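Local coordinates for protein A49R (Vaccinia virus, PDB 4D5T) that inhibits host NF-kappa-B activation by binding the host protein BTRC, which diminishes ubiquitination of the inhibitor NFKBIA and retains p65/RELA in the cytoplasm, at residues 106-109 and 113-116; 74-79 and 116-121; 11-16 and 141-146; 3-8 and 54-59; 88-91 and 97-100. All blocks are in the same frame, centred on the assembly; numbering follows the deposited sequence. Where two conformers were deposited one is given.

Five contacts in one helical Bcl-2 family domain illustrate how chemistry follows position. Contacts 1 and 3 are the buried ones, on opposite sides of the chain's centre, whereas contacts 2, 4 and 5 each reach the surface. Contacts 1 and 2 share helix 112-126 and meet through Phe114, whose ring packs on Ile79; contacts 1 and 5 share helix 95-109. Contacts 3 and 4 touch where Glu12 meets Tyr5 and Thr56, and Leu13 meets Thr56. Apolar packing runs through contacts 1, 2, 3 and 5. Toward solvent the polar links differ: direct tyrosine-to-aspartate in contact 2, water-mediated in contacts 1, 4 and 5.

Contact 1 (106-109 and 113-116); sequences KYIM and DFKT
Ile108 and Phe114 form the tight end of the corner between helix 95-109 and helix 112-126, a turn so short that Met109 and Lys115 bring their CA atoms to 4.6 Å. Ile108 presents its CG2 branch, which lies 3.8 Å from CB of Phe114. The carbonyl O of Ile108 comes up to the edge of the phenylalanine ring, near its plane. Beyond CB the ring leads away from 106-109, toward Ile71 of helix 64-72 and Ile79 of helix 76-87, and so links the corner to two further helices. Met109 supplies the second packed layer. Its chain bends at chi2 (-59°) and again at chi3 (88°), which folds the thioether back over the start of the next helix: SD rests 3.8 Å from CA of Lys115, and CE approaches O of Phe114 at 3.6 Å. Met109 also packs on Ala119 and Leu122, further along helix 112-126.

The looser side belongs to Lys115. Its chain, extended beyond CG, crosses that of Met109 at about a right angle, and its CD passes 3.5 Å from the carbonyl O of Met109. The amino group does not bond to that oxygen directly. A water accepts from NZ of Lys115 at 3.0 Å and donates to O of Met109 at 3.1 Å. The chemistry is therefore divided: hydrocarbon and sulfur fill the inner side, while on the side of the partly exposed Lys115 a water satisfies a carbonyl in the last turn of helix 95-109, where the nearby positive charge would probably be favourable.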
# COMPACT_ATOMS: atom_id res chain seq x y z
N LYS A 106 -5.16 4.70 -0.85
CA LYS A 106 -5.77 4.67 0.48
C LYS A 106 -6.05 6.10 0.96
O LYS A 106 -7.16 6.38 1.43
CB LYS A 106 -4.90 3.89 1.49
CG LYS A 106 -5.49 3.90 2.88
CD LYS A 106 -4.82 2.94 3.83
CE LYS A 106 -5.48 3.15 5.21
NZ LYS A 106 -5.19 2.09 6.16
N TYR A 107 -5.12 7.03 0.75
CA TYR A 107 -5.42 8.42 1.13
C TYR A 107 -6.63 8.96 0.39
O TYR A 107 -7.47 9.72 0.93
CB TYR A 107 -4.25 9.36 0.89
CG TYR A 107 -2.98 9.10 1.62
CD1 TYR A 107 -2.95 8.77 2.99
CD2 TYR A 107 -1.76 9.31 0.97
CE1 TYR A 107 -1.75 8.54 3.66
CE2 TYR A 107 -0.57 9.07 1.64
CZ TYR A 107 -0.58 8.73 2.99
OH TYR A 107 0.62 8.59 3.62
N ILE A 108 -6.70 8.66 -0.91
CA ILE A 108 -7.76 9.17 -1.77
C ILE A 108 -9.10 8.57 -1.36
O ILE A 108 -10.11 9.30 -1.24
CB ILE A 108 -7.50 8.90 -3.25
CG1 ILE A 108 -6.28 9.70 -3.73
CG2 ILE A 108 -8.74 9.27 -4.09
CD1 ILE A 108 -5.94 9.36 -5.14
N MET A 109 -9.10 7.28 -1.02
CA MET A 109 -10.32 6.61 -0.50
C MET A 109 -10.70 7.03 0.92
O MET A 109 -11.84 6.82 1.36
CB MET A 109 -10.19 5.09 -0.56
CG MET A 109 -10.11 4.49 -1.97
SD MET A 109 -11.47 4.81 -3.08
CE MET A 109 -11.01 6.32 -3.84
N ASP A 113 -16.19 11.73 -0.70
CA ASP A 113 -16.60 12.08 -2.07
C ASP A 113 -15.84 11.23 -3.11
O ASP A 113 -16.46 10.65 -4.01
CB ASP A 113 -16.38 13.57 -2.38
CG ASP A 113 -17.34 14.49 -1.62
OD1 ASP A 113 -18.34 14.02 -1.03
OD2 ASP A 113 -17.12 15.70 -1.63
N PHE A 114 -14.50 11.14 -2.96
CA PHE A 114 -13.69 10.42 -3.94
C PHE A 114 -13.87 8.90 -3.81
O PHE A 114 -13.88 8.21 -4.80
CB PHE A 114 -12.20 10.81 -3.85
CG PHE A 114 -11.93 12.26 -4.15
CD1 PHE A 114 -12.62 12.93 -5.15
CD2 PHE A 114 -10.96 12.95 -3.43
CE1 PHE A 114 -12.38 14.28 -5.39
CE2 PHE A 114 -10.68 14.30 -3.69
CZ PHE A 114 -11.41 14.97 -4.67
N LYS A 115 -14.18 8.41 -2.62
CA LYS A 115 -14.46 7.00 -2.46
C LYS A 115 -15.72 6.64 -3.17
O LYS A 115 -15.82 5.62 -3.85
CB LYS A 115 -14.58 6.64 -0.97
CG LYS A 115 -14.92 5.16 -0.75
CD LYS A 115 -14.52 4.76 0.65
CE LYS A 115 -15.06 3.39 1.02
NZ LYS A 115 -14.33 2.90 2.23
N THR A 116 -16.77 7.47 -2.99
CA THR A 116 -18.00 7.23 -3.70
C THR A 116 -17.83 7.20 -5.21
O THR A 116 -18.37 6.31 -5.91
CB THR A 116 -19.05 8.31 -3.37
OG1 THR A 116 -19.30 8.29 -1.99
CG2 THR A 116 -20.34 8.02 -4.09
O HOH W 1 -12.05 4.47 3.41

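Contact 2 (74-79 and 116-121); sequences LDDNEI and TTYAEV
This is a small, partly buried helix-to-helix contact at the periphery of the bundle, in which the ring of Tyr118, on helix 112-126, reaches across to Asp76 and Ile79 in the first turn of helix 76-87. The backbones stay apart, with CA atoms of Asp76 and Thr117 9.5 Å from each other, so the tyrosine spans the gap with its full length. Its hydroxyl OH donates to OD1 of Asp76 over 2.7 Å, and OD1 receives it on its anti lone pair, away from OD2. The carboxylate is not coplanar with the ring; the two planes stand 45° apart, although OD1 lies near the ring plane, at the edge. Beside this bond, CG2 of Ile79 meets CE2 of Tyr118 at 3.7 Å, approaching obliquely. The branch is placed there by a first torsion of -76°, which sets CG2 anti to the backbone N, while CG1 is carried off to pack on Phe114. One face of the Tyr118 ring is covered by its own neighbour, Thr117, whose CG2 stands 3.5 Å above the ring centre. Ile80 and Ile83 add to the apolar lining round the tyrosine.

Position at the helix start should help hold the negative charge of Asp76, since the helix dipole would probably favour it there. Reciprocal bonds between Asp75, the N-cap residue, and Glu78 bracket Asp76: N of Glu78 donates to OD1 of Asp75 at 2.9 Å, and N of Asp75 donates to OE1 of Glu78, also at 2.9 Å. Such an exchange is the classic capping box at a helix N-terminus.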
# COMPACT_ATOMS: atom_id res chain seq x y z
N LEU A 74 -7.89 19.19 -3.84
CA LEU A 74 -7.84 18.81 -5.25
C LEU A 74 -9.21 18.75 -5.90
O LEU A 74 -10.19 18.43 -5.25
CB LEU A 74 -7.19 17.45 -5.41
CG LEU A 74 -5.76 17.32 -4.86
CD1 LEU A 74 -5.23 15.91 -5.13
CD2 LEU A 74 -4.83 18.37 -5.43
N ASP A 75 -9.26 19.05 -7.19
CA ASP A 75 -10.51 18.85 -7.95
C ASP A 75 -10.53 17.49 -8.65
O ASP A 75 -9.57 16.70 -8.58
CB ASP A 75 -10.76 20.01 -8.94
CG ASP A 75 -9.70 20.13 -10.01
OD1 ASP A 75 -9.07 19.12 -10.42
OD2 ASP A 75 -9.48 21.25 -10.46
N ASP A 76 -11.65 17.18 -9.29
CA ASP A 76 -11.81 15.85 -9.86
C ASP A 76 -10.80 15.55 -10.94
O ASP A 76 -10.36 14.40 -11.06
CB ASP A 76 -13.23 15.62 -10.37
CG ASP A 76 -14.12 15.02 -9.30
OD1 ASP A 76 -13.97 13.79 -8.97
OD2 ASP A 76 -14.93 15.81 -8.78
N ASN A 77 -10.44 16.57 -11.70
CA ASN A 77 -9.45 16.40 -12.75
C ASN A 77 -8.06 16.01 -12.24
O ASN A 77 -7.37 15.11 -12.79
CB ASN A 77 -9.33 17.68 -13.50
CG ASN A 77 -9.11 17.42 -14.97
OD1 ASN A 77 -10.06 17.13 -15.72
ND2 ASN A 77 -7.84 17.47 -15.40
N GLU A 78 -7.66 16.69 -11.17
CA GLU A 78 -6.42 16.38 -10.48
C GLU A 78 -6.43 14.99 -9.87
O GLU A 78 -5.41 14.29 -9.87
CB GLU A 78 -6.15 17.43 -9.39
CG GLU A 78 -5.77 18.75 -9.98
CD GLU A 78 -5.76 19.89 -8.97
OE1 GLU A 78 -6.69 19.99 -8.12
OE2 GLU A 78 -4.86 20.73 -9.08
N ILE A 79 -7.58 14.57 -9.32
CA ILE A 79 -7.66 13.21 -8.75
C ILE A 79 -7.56 12.15 -9.83
O ILE A 79 -6.93 11.12 -9.66
CB ILE A 79 -8.99 13.00 -7.97
CG1 ILE A 79 -8.91 13.69 -6.64
CG2 ILE A 79 -9.22 11.52 -7.66
CD1 ILE A 79 -7.84 13.15 -5.69
N THR A 116 -16.77 7.47 -2.99
CA THR A 116 -18.00 7.23 -3.70
C THR A 116 -17.83 7.20 -5.21
O THR A 116 -18.37 6.31 -5.91
CB THR A 116 -19.05 8.31 -3.37
OG1 THR A 116 -19.30 8.29 -1.99
CG2 THR A 116 -20.34 8.02 -4.09
N THR A 117 -17.07 8.15 -5.74
CA THR A 117 -16.87 8.22 -7.21
C THR A 117 -15.95 7.09 -7.79
O THR A 117 -16.24 6.57 -8.85
CB THR A 117 -16.27 9.59 -7.58
OG1 THR A 117 -17.10 10.64 -7.06
CG2 THR A 117 -16.12 9.73 -9.11
N TYR A 118 -14.88 6.75 -7.08
CA TYR A 118 -13.81 5.97 -7.71
C TYR A 118 -13.57 4.59 -7.09
O TYR A 118 -12.84 3.81 -7.68
CB TYR A 118 -12.49 6.75 -7.71
CG TYR A 118 -12.54 8.07 -8.46
CD1 TYR A 118 -12.51 8.11 -9.85
CD2 TYR A 118 -12.63 9.28 -7.78
CE1 TYR A 118 -12.57 9.36 -10.52
CE2 TYR A 118 -12.74 10.50 -8.43
CZ TYR A 118 -12.71 10.55 -9.80
OH TYR A 118 -12.74 11.85 -10.40
N ALA A 119 -14.29 4.21 -6.01
CA ALA A 119 -13.96 2.91 -5.38
C ALA A 119 -14.24 1.70 -6.26
O ALA A 119 -13.43 0.77 -6.30
CB ALA A 119 -14.70 2.74 -4.04
N GLU A 120 -15.33 1.70 -7.00
CA GLU A 120 -15.66 0.55 -7.86
C GLU A 120 -14.62 0.35 -8.95
O GLU A 120 -14.19 -0.80 -9.20
CB GLU A 120 -17.04 0.73 -8.54
N VAL A 121 -14.22 1.42 -9.64
CA VAL A 121 -13.24 1.23 -10.69
C VAL A 121 -11.87 0.77 -10.14
O VAL A 121 -11.26 -0.11 -10.74
CB VAL A 121 -13.12 2.44 -11.66
CG1 VAL A 121 -12.63 3.70 -10.97
CG2 VAL A 121 -12.19 2.10 -12.79

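Contact 3 (11-16 and 141-146); sequences TELASI and QLSNDI
Leu13 and Ser143 point toward each other across the interface where helix 9-23 and helix 132-150 run nearly antiparallel, their local axes 171° apart in direction and 9.4 Å apart at closest approach. The CA atoms of the two residues come to 6.0 Å, a closeness that the small serine side chain probably permits. Ser143 has its hydroxyl anti to the backbone N (chi1 176°), a setting that carries OG straight across the interface rather than back along its own helix. There OG lies 3.6 Å from CB of Leu13 and 3.2 Å from the carbonyl O of Leu13. That last pair is a weak hydrogen bond, and not a settled one, since the single proton has another acceptor within reach; Ser17 OG is a weak partner of the same hydroxyl and is itself bonded to O of Leu13.

The Leu13 side chain runs on toward Ile146. With chi2 at 177° the CD1 branch extends to meet CG2 of Ile146 at 3.8 Å, the two side chains crossing at about a right angle. The first torsion of Ile146 sets CG2 anti to its backbone N, which turns that branch to the leucine. Ile146 continues inward to Val57 and Leu13 to Ile60, both on helix 49-61, while Arg147 lies against Leu13 and Ala14. Two antiparallel helices from opposite ends of the chain, packed together over a third, fit the compact all-helical fold of the Bcl-2 family.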
# COMPACT_ATOMS: atom_id res chain seq x y z
N THR A 11 13.12 -3.12 13.84
CA THR A 11 12.80 -4.52 14.06
C THR A 11 11.53 -4.93 13.35
O THR A 11 11.49 -5.99 12.76
CB THR A 11 12.64 -4.75 15.55
OG1 THR A 11 13.89 -4.47 16.16
CG2 THR A 11 12.29 -6.21 15.86
N GLU A 12 10.50 -4.10 13.42
CA GLU A 12 9.21 -4.45 12.82
C GLU A 12 9.34 -4.60 11.31
O GLU A 12 8.86 -5.56 10.73
CB GLU A 12 8.14 -3.43 13.09
CG GLU A 12 6.75 -3.95 12.68
CD GLU A 12 6.29 -5.19 13.47
OE1 GLU A 12 6.72 -5.35 14.60
OE2 GLU A 12 5.47 -5.98 12.96
N LEU A 13 10.03 -3.66 10.66
CA LEU A 13 10.15 -3.72 9.21
C LEU A 13 11.00 -4.84 8.72
O LEU A 13 10.62 -5.56 7.78
CB LEU A 13 10.71 -2.46 8.66
CG LEU A 13 9.70 -1.40 8.39
CD1 LEU A 13 10.49 -0.18 7.92
CD2 LEU A 13 8.69 -1.78 7.32
N ALA A 14 12.09 -5.09 9.39
CA ALA A 14 12.91 -6.25 9.12
C ALA A 14 12.11 -7.53 9.25
O ALA A 14 12.19 -8.41 8.39
CB ALA A 14 14.15 -6.27 10.01
N SER A 15 11.39 -7.67 10.36
CA SER A 15 10.70 -8.91 10.63
C SER A 15 9.53 -9.13 9.65
O SER A 15 9.30 -10.26 9.20
CB SER A 15 10.19 -8.96 12.06
OG SER A 15 11.24 -8.85 12.98
N ILE A 16 8.73 -8.10 9.39
CA ILE A 16 7.55 -8.29 8.52
C ILE A 16 7.98 -8.52 7.05
O ILE A 16 7.39 -9.33 6.34
CB ILE A 16 6.52 -7.20 8.66
CG1 ILE A 16 5.16 -7.68 8.12
CG2 ILE A 16 6.93 -5.93 8.00
CD1 ILE A 16 4.52 -8.79 8.95
N GLN A 141 14.96 -5.17 0.10
CA GLN A 141 15.63 -3.89 -0.16
C GLN A 141 14.75 -2.71 0.18
O GLN A 141 15.26 -1.70 0.67
CB GLN A 141 16.06 -3.78 -1.62
CG GLN A 141 16.85 -2.54 -1.95
CD GLN A 141 18.16 -2.45 -1.20
OE1 GLN A 141 19.03 -3.27 -1.39
NE2 GLN A 141 18.30 -1.45 -0.32
N LEU A 142 13.48 -2.79 -0.20
CA LEU A 142 12.54 -1.69 0.07
C LEU A 142 12.40 -1.45 1.57
O LEU A 142 12.39 -0.29 2.03
CB LEU A 142 11.19 -1.96 -0.50
CG LEU A 142 10.16 -0.87 -0.19
CD1 LEU A 142 10.59 0.48 -0.72
CD2 LEU A 142 8.85 -1.23 -0.80
N SER A 143 12.33 -2.53 2.33
CA SER A 143 12.36 -2.41 3.81
C SER A 143 13.59 -1.59 4.29
O SER A 143 13.48 -0.71 5.13
CB SER A 143 12.34 -3.81 4.42
OG SER A 143 12.47 -3.75 5.85
N ASN A 144 14.78 -1.91 3.79
CA ASN A 144 15.96 -1.11 4.14
C ASN A 144 15.86 0.36 3.71
O ASN A 144 16.25 1.22 4.47
CB ASN A 144 17.24 -1.74 3.63
CG ASN A 144 17.54 -3.06 4.31
OD1 ASN A 144 17.21 -3.28 5.46
ND2 ASN A 144 18.22 -3.95 3.60
N ASP A 145 15.33 0.62 2.55
CA ASP A 145 15.25 1.98 1.99
C ASP A 145 14.25 2.81 2.81
O ASP A 145 14.50 3.99 3.12
CB ASP A 145 14.76 1.96 0.56
CG ASP A 145 15.78 1.38 -0.41
OD1 ASP A 145 16.93 1.23 -0.04
OD2 ASP A 145 15.37 1.07 -1.53
N ILE A 146 13.15 2.18 3.24
CA ILE A 146 12.18 2.83 4.09
C ILE A 146 12.74 3.12 5.51
O ILE A 146 12.54 4.21 6.08
CB ILE A 146 10.88 2.01 4.17
CG1 ILE A 146 10.17 2.13 2.84
CG2 ILE A 146 10.02 2.49 5.32
CD1 ILE A 146 9.00 1.25 2.67

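Contact 4 (3-8 and 54-59); sequences LGYVSD and LDTVYT
The irregular segment that leads into helix 9-23 rests against helix 49-61 through one side chain, Tyr5, whose phenol reaches a polar patch made by Asp55, Thr56 and Thr59. Across a CA separation of 9.5 Å between Tyr5 and Thr56, the ring does the spanning. OG1 of Thr56 lies at the ring edge, near its plane and 3.5 Å from CE1 of Tyr5; the two side chains slide past each other in opposite directions. A water gathers the polar ends. It lies 2.9 Å from OH of Tyr5 and 2.8 Å from OG1 of Thr56, and it donates to OD2 of Asp55 at 2.7 Å. Asp55 can serve it because CG stands anti to the backbone N (chi1 -179°), which turns the carboxylate toward the tyrosine; the carboxylate and ring planes differ by 17°.

Second-shell bonds hold the threonines in place. Thr56 OG1 is bonded to the carbonyl O of Ser52, one turn back. OG1 of Thr59 donates to O of Asp55 over 2.9 Å, and the backbone N of Thr59 reaches that oxygen from the opposite face of its plane. Glu12 packs on both Tyr5 and Thr56. Helix 9-23 begins with Asp8 at the N-cap, its OD1 accepting from N of Thr11. The arrangement is the start of this truncated construct, water-bridged to helix 49-61 of the Bcl-2-type helical bundle, leading into an Asp N-cap.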
# COMPACT_ATOMS: atom_id res chain seq x y z
N LEU A 3 -1.69 -0.84 19.32
CA LEU A 3 -1.76 -2.28 19.52
C LEU A 3 -0.99 -3.12 18.48
O LEU A 3 -1.30 -3.06 17.29
CB LEU A 3 -3.21 -2.74 19.56
CG LEU A 3 -3.46 -4.21 19.85
CD1 LEU A 3 -2.68 -4.71 21.04
CD2 LEU A 3 -4.96 -4.33 20.10
N GLY A 4 -0.02 -3.91 18.97
CA GLY A 4 0.61 -4.99 18.22
C GLY A 4 2.05 -4.81 17.72
O GLY A 4 2.48 -5.66 16.91
N TYR A 5 2.79 -3.78 18.17
CA TYR A 5 4.30 -3.75 17.99
C TYR A 5 5.16 -4.07 19.26
O TYR A 5 5.26 -3.27 20.26
CB TYR A 5 4.86 -2.47 17.28
CG TYR A 5 4.11 -2.02 16.00
CD1 TYR A 5 4.24 -2.72 14.82
CD2 TYR A 5 3.26 -0.92 16.00
CE1 TYR A 5 3.55 -2.35 13.67
CE2 TYR A 5 2.57 -0.53 14.84
CZ TYR A 5 2.73 -1.25 13.68
OH TYR A 5 2.05 -0.89 12.52
N VAL A 6 5.86 -5.21 19.21
CA VAL A 6 6.66 -5.65 20.34
C VAL A 6 7.83 -4.70 20.61
O VAL A 6 8.15 -4.40 21.76
CB VAL A 6 7.18 -7.08 20.11
CG1 VAL A 6 8.19 -7.47 21.16
CG2 VAL A 6 6.04 -8.06 20.09
N SER A 7 8.48 -4.23 19.55
CA SER A 7 9.72 -3.44 19.67
C SER A 7 9.65 -2.21 18.77
O SER A 7 8.54 -1.70 18.45
CB SER A 7 10.90 -4.36 19.30
OG SER A 7 12.12 -3.74 19.54
N ASP A 8 10.80 -1.73 18.30
CA ASP A 8 10.81 -0.53 17.46
C ASP A 8 10.43 -0.82 16.00
O ASP A 8 10.25 -1.98 15.60
CB ASP A 8 12.18 0.17 17.58
CG ASP A 8 13.33 -0.61 16.96
OD1 ASP A 8 13.14 -1.64 16.29
OD2 ASP A 8 14.47 -0.13 17.08
N LEU A 54 2.29 -3.19 4.49
CA LEU A 54 1.72 -1.90 4.04
C LEU A 54 1.25 -1.06 5.21
O LEU A 54 1.41 0.19 5.23
CB LEU A 54 0.57 -2.17 3.08
CG LEU A 54 0.95 -2.76 1.73
CD1 LEU A 54 -0.28 -3.16 0.93
CD2 LEU A 54 1.73 -1.73 0.90
N ASP A 55 0.59 -1.69 6.18
CA ASP A 55 0.05 -0.99 7.34
C ASP A 55 1.16 -0.40 8.19
O ASP A 55 1.08 0.74 8.61
CB ASP A 55 -0.81 -1.97 8.17
CG ASP A 55 -1.45 -1.33 9.38
OD1 ASP A 55 -2.40 -0.59 9.19
OD2 ASP A 55 -0.98 -1.56 10.49
N THR A 56 2.22 -1.18 8.39
CA THR A 56 3.44 -0.68 9.06
C THR A 56 4.04 0.51 8.33
O THR A 56 4.33 1.53 8.95
CB THR A 56 4.41 -1.81 9.30
OG1 THR A 56 3.80 -2.73 10.18
CG2 THR A 56 5.70 -1.30 9.94
N VAL A 57 4.17 0.45 6.99
CA VAL A 57 4.74 1.53 6.27
C VAL A 57 3.85 2.76 6.34
O VAL A 57 4.33 3.91 6.58
CB VAL A 57 4.97 1.14 4.76
CG1 VAL A 57 5.40 2.33 3.90
CG2 VAL A 57 6.00 0.05 4.66
N TYR A 58 2.55 2.55 6.17
CA TYR A 58 1.59 3.67 6.28
C TYR A 58 1.76 4.39 7.64
O TYR A 58 1.76 5.62 7.73
CB TYR A 58 0.18 3.10 6.13
CG TYR A 58 -0.92 4.09 6.08
CD1 TYR A 58 -1.50 4.56 7.23
CD2 TYR A 58 -1.40 4.55 4.86
CE1 TYR A 58 -2.56 5.45 7.18
CE2 TYR A 58 -2.45 5.47 4.79
CZ TYR A 58 -2.99 5.92 5.95
OH TYR A 58 -4.03 6.78 5.91
N THR A 59 1.90 3.61 8.69
CA THR A 59 2.01 4.12 10.08
C THR A 59 3.34 4.87 10.25
O THR A 59 3.37 5.93 10.86
CB THR A 59 1.94 2.97 11.08
OG1 THR A 59 0.65 2.40 11.01
CG2 THR A 59 2.16 3.49 12.50
O HOH W 2 1.15 -3.20 10.98

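Contact 5 (88-91 and 97-100)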
# COMPACT_ATOMS: atom_id res chain seq x y z
N MET A 88 -0.37 3.07 -13.04
CA MET A 88 0.55 2.45 -13.94
C MET A 88 1.71 1.72 -13.22
O MET A 88 2.28 0.84 -13.81
CB MET A 88 1.10 3.44 -14.97
CG MET A 88 0.06 4.10 -15.87
SD MET A 88 -1.25 3.04 -16.53
CE MET A 88 -2.57 4.13 -17.00
N SER A 89 2.02 2.08 -11.96
CA SER A 89 3.11 1.42 -11.19
C SER A 89 2.81 -0.07 -11.08
O SER A 89 3.72 -0.88 -11.04
CB SER A 89 3.33 2.03 -9.78
OG SER A 89 3.65 3.43 -9.82
N PHE A 90 1.55 -0.43 -11.04
CA PHE A 90 1.17 -1.86 -10.89
C PHE A 90 1.60 -2.69 -12.07
O PHE A 90 1.73 -3.94 -11.98
CB PHE A 90 -0.32 -2.05 -10.70
CG PHE A 90 -0.86 -1.50 -9.45
CD1 PHE A 90 -0.33 -1.86 -8.23
CD2 PHE A 90 -1.87 -0.56 -9.48
CE1 PHE A 90 -0.82 -1.33 -7.07
CE2 PHE A 90 -2.37 -0.03 -8.33
CZ PHE A 90 -1.85 -0.43 -7.09
N TYR A 91 1.84 -2.03 -13.22
CA TYR A 91 2.22 -2.75 -14.42
C TYR A 91 3.73 -2.73 -14.65
O TYR A 91 4.21 -3.28 -15.62
CB TYR A 91 1.56 -2.12 -15.61
CG TYR A 91 -0.01 -1.97 -15.50
CD1 TYR A 91 -0.81 -2.94 -14.95
CD2 TYR A 91 -0.63 -0.82 -16.03
CE1 TYR A 91 -2.19 -2.84 -14.96
CE2 TYR A 91 -2.03 -0.66 -16.01
CZ TYR A 91 -2.79 -1.71 -15.52
OH TYR A 91 -4.20 -1.58 -15.59
N ASN A 97 7.41 2.16 -5.96
CA ASN A 97 6.29 2.89 -6.65
C ASN A 97 4.97 2.25 -6.48
O ASN A 97 3.93 2.95 -6.41
CB ASN A 97 6.63 3.15 -8.14
CG ASN A 97 7.78 4.14 -8.31
OD1 ASN A 97 8.10 4.86 -7.40
ND2 ASN A 97 8.34 4.20 -9.48
N ILE A 98 4.96 0.92 -6.46
CA ILE A 98 3.76 0.17 -6.17
C ILE A 98 3.22 0.42 -4.75
O ILE A 98 2.01 0.66 -4.57
CB ILE A 98 4.00 -1.34 -6.42
CG1 ILE A 98 4.04 -1.58 -7.93
CG2 ILE A 98 2.89 -2.19 -5.76
CD1 ILE A 98 4.59 -2.91 -8.31
N VAL A 99 4.11 0.44 -3.78
CA VAL A 99 3.75 0.70 -2.41
C VAL A 99 3.23 2.14 -2.26
O VAL A 99 2.16 2.41 -1.66
CB VAL A 99 4.90 0.38 -1.45
CG1 VAL A 99 4.59 0.90 -0.03
CG2 VAL A 99 5.10 -1.08 -1.40
N ASP A 100 3.92 3.06 -2.91
CA ASP A 100 3.44 4.47 -2.96
C ASP A 100 2.05 4.57 -3.60
O ASP A 100 1.18 5.32 -3.10
CB ASP A 100 4.48 5.31 -3.76
CG ASP A 100 4.07 6.78 -3.92
OD1 ASP A 100 3.98 7.50 -2.93
OD2 ASP A 100 3.78 7.19 -5.04
O HOH W 3 3.55 5.39 -7.70
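With chi1 near -74°, Ile98 sets CG1 anti to its carbonyl carbon and CG2 anti to its N, and the two branches divide the work against Ser89 and Phe90. CG1 presses on the carbonyl O of Ser89 at 3.2 Å, and CD1 follows at 3.5 Å from the same atom. CG2 points to the phenylalanine ring instead, 4.0 Å from CE1 of Phe90, approaching it obliquely. The ring also meets Phe87 edge to face and packs on Ile129.

These groups sit in the turn that joins helix 76-87 to helix 95-109, within the helical bundle of this Bcl-2 relative. Residues 88-90 keep helical backbone angles without the regular bonding, though N of Tyr91 does bond to O of Met88. From helix 95-109, Ile98 reaches on to Ile131 and to Val134 of helix 132-150, while Val99 packs against Phe53, Leu54 and Leu142.

The solvent-facing half is polar. Ser89 was modelled in two conformers; in the one described, OG lies 3.4 Å from CB of Asn97 and 2.9 Å from a water, so these two contacts hold for that conformer alone. That water can donate to O of Asn97 (2.8 Å) and to OD2 of Asp100 (3.2 Å), but more acceptors surround it than it has protons. OD2 of Asp100 also forms a salt bridge with Lys86.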